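Local coordinates for protein superoxide dismutase (Acidilobus saccharovorans, PDB 4FFK) that catalyses the dismutation of superoxide to molecular oxygen and hydrogen peroxide at an iron centre, at residues P23-Y28 and Y95-A100. Sequence-based numbering, arbitrary orientation.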
loop_
_atom_site.group_PDB
_atom_site.type_symbol
_atom_site.label_atom_id
_atom_site.label_comp_id
_atom_site.label_asym_id
_atom_site.label_seq_id
_atom_site.Cartn_x
_atom_site.Cartn_y
_atom_site.Cartn_z
ATOM N N PRO A 23 -6.929 -28.057 9.074
ATOM C CA PRO A 23 -8.308 -28.269 9.502
ATOM C C PRO A 23 -8.731 -27.185 10.527
ATOM O O PRO A 23 -7.915 -26.762 11.314
ATOM C CB PRO A 23 -8.236 -29.624 10.192
ATOM C CG PRO A 23 -6.816 -29.739 10.690
ATOM C CD PRO A 23 -5.972 -28.975 9.700
ATOM N N LEU A 24 -9.970 -26.728 10.492
ATOM C CA LEU A 24 -10.508 -25.945 11.595
ATOM C C LEU A 24 -10.195 -26.657 12.955
ATOM O O LEU A 24 -10.187 -27.887 13.031
ATOM C CB LEU A 24 -11.996 -25.752 11.366
ATOM C CG LEU A 24 -12.659 -24.535 11.963
ATOM C CD1 LEU A 24 -12.044 -23.177 11.344
ATOM C CD2 LEU A 24 -14.187 -24.599 11.708
ATOM N N PRO A 25 -9.830 -25.902 13.995
ATOM C CA PRO A 25 -9.504 -26.546 15.278
ATOM C C PRO A 25 -10.744 -26.928 16.142
ATOM O O PRO A 25 -10.603 -27.083 17.360
ATOM C CB PRO A 25 -8.664 -25.484 16.017
ATOM C CG PRO A 25 -8.384 -24.403 15.025
ATOM C CD PRO A 25 -9.519 -24.467 14.029
ATOM N N TYR A 26 -11.913 -27.040 15.507
ATOM C CA TYR A 26 -13.205 -27.240 16.166
ATOM C C TYR A 26 -14.167 -27.448 15.013
ATOM O O TYR A 26 -13.849 -27.184 13.847
ATOM C CB TYR A 26 -13.630 -26.034 17.034
ATOM C CG TYR A 26 -13.115 -24.716 16.503
ATOM C CD1 TYR A 26 -13.749 -24.092 15.437
ATOM C CD2 TYR A 26 -11.975 -24.117 17.053
ATOM C CE1 TYR A 26 -13.267 -22.860 14.918
ATOM C CE2 TYR A 26 -11.482 -22.902 16.548
ATOM C CZ TYR A 26 -12.129 -22.295 15.486
ATOM O OH TYR A 26 -11.625 -21.119 14.958
ATOM N N ASN A 27 -15.356 -27.940 15.314
ATOM C CA ASN A 27 -16.340 -28.110 14.290
ATOM C C ASN A 27 -16.844 -26.734 13.908
ATOM O O ASN A 27 -16.660 -25.736 14.650
ATOM C CB ASN A 27 -17.474 -28.969 14.828
ATOM C CG ASN A 27 -17.755 -28.663 16.278
ATOM O OD1 ASN A 27 -17.274 -29.361 17.187
ATOM N ND2 ASN A 27 -18.453 -27.568 16.514
ATOM N N TYR A 28 -17.530 -26.708 12.789
ATOM C CA TYR A 28 -17.948 -25.477 12.159
ATOM C C TYR A 28 -19.036 -24.697 12.840
ATOM O O TYR A 28 -19.240 -23.532 12.527
ATOM C CB TYR A 28 -18.335 -25.783 10.724
ATOM C CG TYR A 28 -17.127 -26.012 9.845
ATOM C CD1 TYR A 28 -16.302 -27.119 10.028
ATOM C CD2 TYR A 28 -16.786 -25.093 8.858
ATOM C CE1 TYR A 28 -15.196 -27.332 9.250
ATOM C CE2 TYR A 28 -15.684 -25.286 8.056
ATOM C CZ TYR A 28 -14.883 -26.392 8.254
ATOM O OH TYR A 28 -13.801 -26.604 7.464
ATOM N N TYR A 95 -5.705 -17.007 13.206
ATOM C CA TYR A 95 -7.067 -16.640 13.534
ATOM C C TYR A 95 -7.901 -17.833 14.043
ATOM O O TYR A 95 -8.524 -17.715 15.081
ATOM C CB TYR A 95 -7.699 -16.106 12.284
ATOM C CG TYR A 95 -9.109 -15.658 12.385
ATOM C CD1 TYR A 95 -10.074 -16.214 11.562
ATOM C CD2 TYR A 95 -9.457 -14.559 13.201
ATOM C CE1 TYR A 95 -11.346 -15.777 11.586
ATOM C CE2 TYR A 95 -10.735 -14.084 13.191
ATOM C CZ TYR A 95 -11.679 -14.733 12.421
ATOM O OH TYR A 95 -12.943 -14.287 12.415
ATOM N N TRP A 96 -7.924 -18.938 13.305
ATOM C CA TRP A 96 -8.736 -20.099 13.778
ATOM C C TRP A 96 -8.257 -20.625 15.091
ATOM O O TRP A 96 -9.091 -21.025 15.927
ATOM C CB TRP A 96 -8.700 -21.241 12.787
ATOM C CG TRP A 96 -8.924 -20.847 11.386
ATOM C CD1 TRP A 96 -8.105 -21.115 10.332
ATOM C CD2 TRP A 96 -10.054 -20.173 10.864
ATOM N NE1 TRP A 96 -8.669 -20.681 9.182
ATOM C CE2 TRP A 96 -9.849 -20.062 9.461
ATOM C CE3 TRP A 96 -11.204 -19.615 11.424
ATOM C CZ2 TRP A 96 -10.759 -19.422 8.627
ATOM C CZ3 TRP A 96 -12.122 -18.995 10.583
ATOM C CH2 TRP A 96 -11.874 -18.902 9.199
ATOM N N LEU A 97 -6.940 -20.689 15.253
ATOM C CA LEU A 97 -6.297 -21.258 16.453
ATOM C C LEU A 97 -6.582 -20.398 17.670
ATOM O O LEU A 97 -6.678 -20.888 18.831
ATOM C CB LEU A 97 -4.796 -21.420 16.242
ATOM C CG LEU A 97 -4.396 -22.528 15.251
ATOM C CD1 LEU A 97 -2.894 -22.383 14.960
ATOM C CD2 LEU A 97 -4.735 -23.984 15.827
ATOM N N ASN A 98 -6.766 -19.119 17.425
ATOM C CA ASN A 98 -6.991 -18.174 18.470
ATOM C C ASN A 98 -8.423 -18.202 19.028
ATOM O O ASN A 98 -8.723 -17.456 19.918
ATOM C CB ASN A 98 -6.808 -16.756 17.925
ATOM C CG ASN A 98 -5.356 -16.372 17.684
ATOM O OD1 ASN A 98 -5.094 -15.474 16.871
ATOM N ND2 ASN A 98 -4.412 -16.985 18.415
ATOM N N MET A 99 -9.295 -18.967 18.411
ATOM C CA MET A 99 -10.660 -19.071 18.842
ATOM C C MET A 99 -10.970 -20.477 19.403
ATOM O O MET A 99 -10.256 -21.477 19.142
ATOM C CB MET A 99 -11.595 -18.712 17.727
ATOM C CG MET A 99 -11.448 -17.211 17.383
ATOM S SD MET A 99 -12.583 -16.709 16.155
ATOM C CE MET A 99 -12.087 -17.663 14.678
ATOM N N ALA A 100 -12.008 -20.518 20.213
ATOM C CA ALA A 100 -12.415 -21.770 20.853
ATOM C C ALA A 100 -13.909 -21.654 21.068
ATOM O O ALA A 100 -14.416 -20.545 21.291
ATOM C CB ALA A 100 -11.668 -21.981 22.193
#
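Leu24 CD1 lies over one face of the Trp96 indole, 4.0 Å from the centroid of the six-membered ring, in a CH-pi contact. The opposite face carries CD1 of Tyr95. Tyr26 OH sits at the indole edge, near the ring plane. Pro25 CD covers one face of the Tyr26 ring, offset toward the rim, and also touches Trp96 CB at 3.6 Å. With CG between the backbone N and the carbonyl carbon (chi1 31°), the Tyr26 ring reaches across to residues 95-100. Its hydroxyl donates to Trp96 O at 2.7 Å, in the carbonyl plane and on a lone pair. Met99 N also donates to this oxygen, so two bonds grip it. Helices 37-66 and 75-97 belong to the alpha-hairpin domain of iron/manganese superoxide dismutases, and the loop 23-28 packs against residues 95-100, on the second of them. The Trp96 side chain lies about 6 Å from the iron, in its second shell: its ring meets the ligand His43 edge-to-face, and NE1 is hydrogen-bonded to His48 ND1. A phenylalanine in place of Tyr26 lacks the hydroxyl, and would probably leave the loop held to residues 95-100 by packing only. Met99 CE packs 3.5 Å from Tyr26 OH. Pro25 CG meets Leu97 CD2 at 3.8 Å.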